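Local structure of tryptophan decarboxylase 1 (Oryza sativa subsp. japonica, 6KHO) at residues A[39-43]-A[81-85]; A[421-425]-A[502-506]; A[434-439]-A[481-487]. The protein decarboxylates L-tryptophan to tryptamine and 5-hydroxy-L-tryptophan to serotonin, working as a homodimer with pyridoxal 5'-phosphate as cofactor in serotonin biosynthesis. The contacts are given in a common frame with arbitrary orientation. Numbering follows the deposited sequence.

Interaction 1. Residues A[39-43]-A[81-85]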
loop_
_atom_site.group_PDB
_atom_site.type_symbol
_atom_site.label_atom_id
_atom_site.label_comp_id
_atom_site.label_asym_id
_atom_site.label_seq_id
_atom_site.Cartn_x
_atom_site.Cartn_y
_atom_site.Cartn_z
ATOM N N ASP A 39 9.829 -24.484 4.213
ATOM C CA ASP A 39 10.841 -25.072 5.087
ATOM C C ASP A 39 11.608 -23.993 5.840
ATOM O O ASP A 39 11.842 -24.116 7.049
ATOM C CB ASP A 39 11.802 -25.928 4.269
ATOM C CG ASP A 39 11.183 -27.245 3.835
ATOM O OD1 ASP A 39 10.162 -27.650 4.429
ATOM O OD2 ASP A 39 11.721 -27.872 2.902
ATOM N N PHE A 40 12.042 -22.944 5.129
ATOM C CA PHE A 40 12.673 -21.813 5.806
ATOM C C PHE A 40 11.783 -21.275 6.917
ATOM O O PHE A 40 12.264 -20.993 8.022
ATOM C CB PHE A 40 13.000 -20.680 4.827
ATOM C CG PHE A 40 13.415 -19.397 5.521
ATOM C CD1 PHE A 40 14.720 -19.229 5.967
ATOM C CD2 PHE A 40 12.486 -18.387 5.782
ATOM C CE1 PHE A 40 15.102 -18.065 6.632
ATOM C CE2 PHE A 40 12.861 -17.231 6.453
ATOM C CZ PHE A 40 14.170 -17.072 6.878
ATOM N N ILE A 41 10.482 -21.101 6.635
ATOM C CA ILE A 41 9.587 -20.503 7.628
ATOM C C ILE A 41 9.468 -21.407 8.852
ATOM O O ILE A 41 9.506 -20.934 9.995
ATOM C CB ILE A 41 8.204 -20.203 7.009
ATOM C CG1 ILE A 41 8.277 -19.041 6.016
ATOM C CG2 ILE A 41 7.199 -19.868 8.090
ATOM C CD1 ILE A 41 7.088 -18.997 5.067
ATOM N N SER A 42 9.317 -22.718 8.638
ATOM C CA SER A 42 9.272 -23.648 9.766
ATOM C C SER A 42 10.538 -23.548 10.608
ATOM O O SER A 42 10.470 -23.487 11.839
ATOM C CB SER A 42 9.089 -25.085 9.271
ATOM O OG SER A 42 7.936 -25.193 8.464
ATOM N N ASP A 43 11.706 -23.544 9.953
ATOM C CA ASP A 43 12.971 -23.426 10.673
ATOM C C ASP A 43 13.070 -22.090 11.390
ATOM O O ASP A 43 13.604 -22.003 12.503
ATOM C CB ASP A 43 14.141 -23.560 9.708
ATOM C CG ASP A 43 14.245 -24.935 9.108
ATOM O OD1 ASP A 43 13.584 -25.858 9.640
ATOM O OD2 ASP A 43 14.981 -25.084 8.102
ATOM N N MET A 81 17.983 -18.646 -1.415
ATOM C CA MET A 81 17.634 -18.971 -0.033
ATOM C C MET A 81 18.865 -19.038 0.869
ATOM O O MET A 81 18.781 -18.694 2.053
ATOM C CB MET A 81 16.876 -20.300 0.030
ATOM C CG MET A 81 15.510 -20.287 -0.682
ATOM S SD MET A 81 14.374 -19.100 0.071
ATOM C CE MET A 81 14.239 -19.784 1.718
ATOM N N LYS A 82 20.011 -19.496 0.352
ATOM C CA LYS A 82 21.206 -19.482 1.193
ATOM C C LYS A 82 21.621 -18.053 1.536
ATOM O O LYS A 82 21.986 -17.766 2.682
ATOM C CB LYS A 82 22.361 -20.234 0.522
ATOM C CG LYS A 82 23.620 -20.284 1.396
ATOM C CD LYS A 82 24.754 -21.028 0.707
ATOM C CE LYS A 82 25.904 -21.342 1.669
ATOM N NZ LYS A 82 26.680 -22.524 1.167
ATOM N N GLU A 83 21.563 -17.142 0.562
ATOM C CA GLU A 83 21.868 -15.737 0.850
ATOM C C GLU A 83 20.841 -15.117 1.787
ATOM O O GLU A 83 21.198 -14.290 2.632
ATOM C CB GLU A 83 21.986 -14.946 -0.456
ATOM C CG GLU A 83 23.095 -15.533 -1.363
ATOM C CD GLU A 83 23.421 -14.678 -2.579
ATOM O OE1 GLU A 83 22.611 -13.803 -2.944
ATOM O OE2 GLU A 83 24.495 -14.887 -3.181
ATOM N N LEU A 84 19.572 -15.515 1.674
ATOM C CA LEU A 84 18.588 -15.121 2.677
ATOM C C LEU A 84 19.046 -15.513 4.079
ATOM O O LEU A 84 19.019 -14.698 5.011
ATOM C CB LEU A 84 17.236 -15.764 2.358
ATOM C CG LEU A 84 16.147 -15.514 3.391
ATOM C CD1 LEU A 84 15.702 -14.054 3.339
ATOM C CD2 LEU A 84 14.976 -16.457 3.159
ATOM N N ARG A 85 19.466 -16.766 4.250
ATOM C CA ARG A 85 19.828 -17.240 5.581
ATOM C C ARG A 85 21.149 -16.650 6.059
ATOM O O ARG A 85 21.315 -16.418 7.263
ATOM C CB ARG A 85 19.900 -18.769 5.606
ATOM C CG ARG A 85 18.603 -19.457 5.199
ATOM C CD ARG A 85 18.787 -20.944 4.952
ATOM N NE ARG A 85 18.016 -21.725 5.916
ATOM C CZ ARG A 85 16.908 -22.410 5.629
ATOM N NH1 ARG A 85 16.428 -22.429 4.385
ATOM N NH2 ARG A 85 16.285 -23.082 6.595
#
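F40 lays one ring face against L84: L84 CD2 stands 3.7 Å from the F40 ring centroid and only 6° off the ring normal, a CH-pi contact. M81 folds its thioether inward so that M81 CE meets F40 CB at 3.5 Å. R85 leaves its helix sideways and extends across the gap; its guanidinium lies at the edge of the F40 ring, while F40 CD1 sits over the guanidinium's own face. R85 then reaches one helical turn beyond F40 to a salt bridge, D43 OD2 to R85 NH2 at 2.8 Å. The segments run nearly parallel (20°), but their axes stay 12.2 Å apart, so long side chains span the gap. This joins helix 27-47 to helix 77-88 at the dimer interface: I118 of the second subunit packs on both F40 and M81, and E83 forms a salt bridge with R394 of that subunit. The contact thus has an apolar centre covered by the partner subunit and an ion pair at the exposed margin.

Interaction 2. Residues A[421-425]-A[502-506]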
loop_
_atom_site.group_PDB
_atom_site.type_symbol
_atom_site.label_atom_id
_atom_site.label_comp_id
_atom_site.label_asym_id
_atom_site.label_seq_id
_atom_site.Cartn_x
_atom_site.Cartn_y
_atom_site.Cartn_z
ATOM N N GLY A 421 5.077 -5.094 42.543
ATOM C CA GLY A 421 5.646 -5.778 43.687
ATOM C C GLY A 421 7.114 -5.506 43.938
ATOM O O GLY A 421 7.725 -6.188 44.767
ATOM N N ASP A 422 7.704 -4.533 43.248
ATOM C CA ASP A 422 9.118 -4.193 43.401
ATOM C C ASP A 422 9.197 -2.685 43.582
ATOM O O ASP A 422 8.914 -1.932 42.646
ATOM C CB ASP A 422 9.936 -4.653 42.190
ATOM C CG ASP A 422 11.450 -4.565 42.413
ATOM O OD1 ASP A 422 11.969 -3.458 42.675
ATOM O OD2 ASP A 422 12.132 -5.610 42.305
ATOM N N ASP A 423 9.590 -2.248 44.781
ATOM C CA ASP A 423 9.552 -0.830 45.112
ATOM C C ASP A 423 10.619 -0.016 44.397
ATOM O O ASP A 423 10.617 1.214 44.523
ATOM C CB ASP A 423 9.679 -0.644 46.622
ATOM C CG ASP A 423 8.377 -0.911 47.339
ATOM O OD1 ASP A 423 7.842 -2.037 47.196
ATOM O OD2 ASP A 423 7.881 0.009 48.028
ATOM N N ARG A 424 11.520 -0.654 43.651
ATOM C CA ARG A 424 12.428 0.117 42.812
ATOM C C ARG A 424 11.735 0.651 41.565
ATOM O O ARG A 424 12.267 1.556 40.911
ATOM C CB ARG A 424 13.621 -0.734 42.389
ATOM C CG ARG A 424 14.619 -1.059 43.475
ATOM C CD ARG A 424 15.636 -2.045 42.940
ATOM N NE ARG A 424 15.041 -3.364 42.738
ATOM C CZ ARG A 424 15.640 -4.356 42.090
ATOM N NH1 ARG A 424 16.843 -4.167 41.571
ATOM N NH2 ARG A 424 15.035 -5.531 41.956
ATOM N N PHE A 425 10.572 0.107 41.223
ATOM C CA PHE A 425 9.901 0.409 39.968
ATOM C C PHE A 425 8.537 1.030 40.235
ATOM O O PHE A 425 7.935 0.823 41.292
ATOM C CB PHE A 425 9.738 -0.864 39.119
ATOM C CG PHE A 425 11.040 -1.493 38.717
ATOM C CD1 PHE A 425 11.702 -1.073 37.576
ATOM C CD2 PHE A 425 11.607 -2.498 39.485
ATOM C CE1 PHE A 425 12.901 -1.648 37.197
ATOM C CE2 PHE A 425 12.810 -3.076 39.120
ATOM C CZ PHE A 425 13.462 -2.649 37.972
ATOM N N TRP A 502 10.911 -10.353 33.131
ATOM C CA TRP A 502 10.901 -9.632 34.400
ATOM C C TRP A 502 12.148 -9.943 35.218
ATOM O O TRP A 502 12.797 -9.036 35.755
ATOM C CB TRP A 502 9.646 -9.982 35.196
ATOM C CG TRP A 502 9.603 -9.301 36.539
ATOM C CD1 TRP A 502 9.387 -9.891 37.752
ATOM C CD2 TRP A 502 9.774 -7.896 36.800
ATOM N NE1 TRP A 502 9.413 -8.940 38.755
ATOM C CE2 TRP A 502 9.651 -7.711 38.197
ATOM C CE3 TRP A 502 10.018 -6.777 35.990
ATOM C CZ2 TRP A 502 9.764 -6.450 38.801
ATOM C CZ3 TRP A 502 10.127 -5.524 36.592
ATOM C CH2 TRP A 502 10.003 -5.376 37.985
ATOM N N GLU A 503 12.500 -11.231 35.315
ATOM C CA GLU A 503 13.719 -11.623 36.017
ATOM C C GLU A 503 14.943 -10.944 35.420
ATOM O O GLU A 503 15.841 -10.514 36.152
ATOM C CB GLU A 503 13.884 -13.142 35.984
ATOM C CG GLU A 503 12.738 -13.899 36.631
ATOM C CD GLU A 503 12.524 -13.505 38.078
ATOM O OE1 GLU A 503 13.527 -13.294 38.791
ATOM O OE2 GLU A 503 11.354 -13.406 38.504
ATOM N N LEU A 504 14.991 -10.822 34.094
ATOM C CA LEU A 504 16.151 -10.204 33.462
ATOM C C LEU A 504 16.207 -8.709 33.759
ATOM O O LEU A 504 17.296 -8.146 33.942
ATOM C CB LEU A 504 16.133 -10.469 31.955
ATOM C CG LEU A 504 17.223 -9.749 31.158
ATOM C CD1 LEU A 504 18.590 -10.221 31.626
ATOM C CD2 LEU A 504 17.066 -9.939 29.653
ATOM N N ILE A 505 15.043 -8.051 33.819
ATOM C CA ILE A 505 14.992 -6.647 34.225
ATOM C C ILE A 505 15.457 -6.496 35.669
ATOM O O ILE A 505 16.314 -5.658 35.977
ATOM C CB ILE A 505 13.569 -6.078 34.041
ATOM C CG1 ILE A 505 13.189 -5.995 32.555
ATOM C CG2 ILE A 505 13.450 -4.704 34.701
ATOM C CD1 ILE A 505 11.690 -6.056 32.306
ATOM N N LYS A 506 14.875 -7.287 36.577
ATOM C CA LYS A 506 15.292 -7.263 37.977
ATOM C C LYS A 506 16.794 -7.488 38.105
ATOM O O LYS A 506 17.498 -6.720 38.773
ATOM C CB LYS A 506 14.527 -8.321 38.774
ATOM C CG LYS A 506 13.116 -7.914 39.130
ATOM C CD LYS A 506 12.569 -8.735 40.281
ATOM C CE LYS A 506 12.814 -10.213 40.067
ATOM N NZ LYS A 506 12.036 -11.042 41.036
#
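Residues 422-425 form a type I beta turn, closed by F425 N to D422 O at 3.0 Å, while 502-506 is a piece of helix; the nearest CA atoms, of D422 and K506, are 8.8 Å apart, so side chains make most of the contact. D422 OD1 accepts from R424 N at 3.0 Å, an Asx turn, and the same carboxylate grips the R424 guanidinium (R424 NE to D422 OD1 3.1 Å, R424 NH2 to D422 OD2 2.9 Å). The turn leads from helix 386-420 into edge strand 425-427 of the small antiparallel sheet, and helix 495-513 packs beside it. Here W502 points its edge at the face of F425, an edge-to-face pair with the centroids of the F425 ring and the W502 six-membered ring 5.2 Å apart and planes at 63°. I505 CG2 touches F425 CZ at 3.9 Å, and D422 CB meets W502 CZ2 at 3.8 Å. V419 of helix 386-420 packs on both F425 and W502. The aliphatic part of K506 passes the D422-R424 pair, K506 CD 3.7 Å from D422 OD2.

Interaction 3. Residues A[434-439]-A[481-487]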
loop_
_atom_site.group_PDB
_atom_site.type_symbol
_atom_site.label_atom_id
_atom_site.label_comp_id
_atom_site.label_asym_id
_atom_site.label_seq_id
_atom_site.Cartn_x
_atom_site.Cartn_y
_atom_site.Cartn_z
ATOM N N ALA A 434 -2.681 -4.314 26.454
ATOM C CA ALA A 434 -1.578 -5.249 26.661
ATOM C C ALA A 434 -0.225 -4.548 26.706
ATOM O O ALA A 434 0.814 -5.200 26.540
ATOM C CB ALA A 434 -1.581 -6.340 25.585
ATOM N N LEU A 435 -0.213 -3.237 26.931
ATOM C CA LEU A 435 1.013 -2.463 27.055
ATOM C C LEU A 435 1.141 -1.962 28.488
ATOM O O LEU A 435 0.190 -1.396 29.044
ATOM C CB LEU A 435 1.026 -1.285 26.077
ATOM C CG LEU A 435 2.075 -0.184 26.286
ATOM C CD1 LEU A 435 3.441 -0.605 25.733
ATOM C CD2 LEU A 435 1.614 1.123 25.659
ATOM N N VAL A 436 2.315 -2.171 29.080
ATOM C CA VAL A 436 2.627 -1.691 30.424
ATOM C C VAL A 436 3.738 -0.658 30.308
ATOM O O VAL A 436 4.780 -0.926 29.698
ATOM C CB VAL A 436 3.050 -2.840 31.355
ATOM C CG1 VAL A 436 3.533 -2.284 32.689
ATOM C CG2 VAL A 436 1.910 -3.812 31.559
ATOM N N CYS A 437 3.523 0.519 30.890
ATOM C CA CYS A 437 4.552 1.547 30.952
ATOM C C CYS A 437 5.113 1.576 32.372
ATOM O O CYS A 437 4.353 1.679 33.339
ATOM C CB CYS A 437 3.993 2.919 30.562
ATOM S SG CYS A 437 3.546 3.133 28.799
ATOM N N PHE A 438 6.436 1.480 32.491
ATOM C CA PHE A 438 7.074 1.354 33.793
ATOM C C PHE A 438 8.437 2.022 33.740
ATOM O O PHE A 438 8.978 2.284 32.661
ATOM C CB PHE A 438 7.209 -0.118 34.221
ATOM C CG PHE A 438 8.302 -0.866 33.502
ATOM C CD1 PHE A 438 8.177 -1.192 32.157
ATOM C CD2 PHE A 438 9.457 -1.240 34.167
ATOM C CE1 PHE A 438 9.184 -1.876 31.493
ATOM C CE2 PHE A 438 10.468 -1.929 33.507
ATOM C CZ PHE A 438 10.333 -2.245 32.170
ATOM N N ARG A 439 8.988 2.313 34.919
ATOM C CA ARG A 439 10.333 2.868 34.969
ATOM C C ARG A 439 10.941 2.642 36.345
ATOM O O ARG A 439 10.248 2.321 37.316
ATOM C CB ARG A 439 10.343 4.360 34.613
ATOM C CG ARG A 439 9.682 5.279 35.622
ATOM C CD ARG A 439 10.075 6.716 35.318
ATOM N NE ARG A 439 10.273 7.499 36.534
ATOM C CZ ARG A 439 11.243 8.391 36.697
ATOM N NH1 ARG A 439 12.117 8.619 35.720
ATOM N NH2 ARG A 439 11.341 9.058 37.840
ATOM N N ARG A 481 9.126 12.483 31.533
ATOM C CA ARG A 481 9.887 11.412 32.167
ATOM C C ARG A 481 10.271 10.337 31.157
ATOM O O ARG A 481 9.491 10.012 30.253
ATOM C CB ARG A 481 9.084 10.781 33.306
ATOM C CG ARG A 481 8.828 11.740 34.445
ATOM C CD ARG A 481 9.837 11.528 35.553
ATOM N NE ARG A 481 11.206 11.922 35.197
ATOM C CZ ARG A 481 11.628 13.170 34.990
ATOM N NH1 ARG A 481 10.801 14.198 35.110
ATOM N NH2 ARG A 481 12.894 13.392 34.663
ATOM N N PHE A 482 11.479 9.789 31.321
ATOM C CA PHE A 482 11.922 8.641 30.533
ATOM C C PHE A 482 11.213 7.391 31.031
ATOM O O PHE A 482 11.304 7.052 32.218
ATOM C CB PHE A 482 13.436 8.479 30.642
ATOM C CG PHE A 482 14.044 7.611 29.578
ATOM C CD1 PHE A 482 14.050 6.232 29.709
ATOM C CD2 PHE A 482 14.629 8.175 28.456
ATOM C CE1 PHE A 482 14.619 5.430 28.740
ATOM C CE2 PHE A 482 15.205 7.382 27.484
ATOM C CZ PHE A 482 15.201 6.002 27.626
ATOM N N VAL A 483 10.507 6.706 30.128
ATOM C CA VAL A 483 9.667 5.566 30.480
ATOM C C VAL A 483 9.979 4.408 29.533
ATOM O O VAL A 483 10.232 4.614 28.341
ATOM C CB VAL A 483 8.171 5.946 30.429
ATOM C CG1 VAL A 483 7.286 4.719 30.567
ATOM C CG2 VAL A 483 7.850 6.971 31.517
ATOM N N LEU A 484 10.002 3.195 30.076
ATOM C CA LEU A 484 10.161 1.995 29.271
ATOM C C LEU A 484 8.785 1.429 28.938
ATOM O O LEU A 484 7.946 1.251 29.830
ATOM C CB LEU A 484 10.999 0.948 30.012
ATOM C CG LEU A 484 12.456 1.309 30.326
ATOM C CD1 LEU A 484 13.260 0.077 30.736
ATOM C CD2 LEU A 484 13.113 1.997 29.139
ATOM N N ARG A 485 8.558 1.146 27.656
ATOM C CA ARG A 485 7.368 0.422 27.230
ATOM C C ARG A 485 7.629 -1.082 27.227
ATOM O O ARG A 485 8.695 -1.542 26.804
ATOM C CB ARG A 485 6.933 0.873 25.834
ATOM C CG ARG A 485 6.504 2.325 25.745
ATOM C CD ARG A 485 6.284 2.741 24.294
ATOM N NE ARG A 485 4.961 2.369 23.793
ATOM C CZ ARG A 485 4.699 1.243 23.130
ATOM N NH1 ARG A 485 5.664 0.350 22.899
ATOM N NH2 ARG A 485 3.464 0.997 22.704
ATOM N N PHE A 486 6.641 -1.844 27.699
ATOM C CA PHE A 486 6.632 -3.305 27.624
ATOM C C PHE A 486 5.336 -3.722 26.925
ATOM O O PHE A 486 4.275 -3.792 27.557
ATOM C CB PHE A 486 6.750 -3.937 29.013
ATOM C CG PHE A 486 7.174 -5.383 28.986
ATOM C CD1 PHE A 486 8.509 -5.727 28.815
ATOM C CD2 PHE A 486 6.236 -6.397 29.125
ATOM C CE1 PHE A 486 8.901 -7.055 28.791
ATOM C CE2 PHE A 486 6.617 -7.732 29.096
ATOM C CZ PHE A 486 7.952 -8.063 28.929
ATOM N N ALA A 487 5.423 -3.993 25.620
ATOM C CA ALA A 487 4.258 -4.287 24.790
ATOM C C ALA A 487 4.179 -5.795 24.576
ATOM O O ALA A 487 4.968 -6.365 23.813
ATOM C CB ALA A 487 4.344 -3.535 23.463
#
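Four backbone hydrogen bonds hold the two antiparallel strands together. V436 and F486 form one hydrogen-bonded pair (V436 N to F486 O 3.0 Å, F486 N to V436 O 2.9 Å); F438 and L484 form the next (F438 N to L484 O 3.1 Å, L484 N to F438 O 2.9 Å). L435-A487 and C437-R485 are non-hydrogen-bonded pairs, where CA-H...O contacts add to the pairing: L435 CA to F486 O and C437 CA to L484 O, both 3.6 Å. Apolar packing covers both faces. On that of V436, F438, L484 and F486, F438 CE1 lies 3.7 Å from L484 CB, and helix 495-513 packs on F438 and F486. On the other, L435 CD1 meets A487 CB at 3.8 Å and also covers the R485 guanidinium. The charged groups look elsewhere for partners. R439 NH1 and R481 NE, two donors 3.5 Å apart, are reconciled by acids: D455 and E451 each form salt bridges with both arginines, and E426 with R439. R485 donates to the backbone oxygens of F103, T273 and S274. These are the two central strands of a four-stranded antiparallel sheet in the C-terminal part of this group II decarboxylase; R485 brings it beside the active site, its side chain about 3 Å from that of the serotonin-binding F104 and about 7 Å from PLP (nearest atoms).

From the N terminus, interaction 1 comes first, closing a loop of 37 residues between 39-43 and 81-85, on helices 27-47 and 77-88, before either of the others opens. Interaction 2 opens after helix 386-420 and closes on helix 495-513. Interaction 3 opens and closes within that span, pairing strands 435-440 and 481-487, whose connection contains helix 451-468 and strand 474-478. Interactions 2 and 3 touch, with F425 CB 3.7 Å from R439 O and I505 CD1 4.0 Å from F438 CZ; together they join the small antiparallel sheet to the C-terminal helix. Interaction 1 lies apart, its nearest atoms about 21 Å from each of the others, and belongs to the N-terminal helices packed against the second subunit.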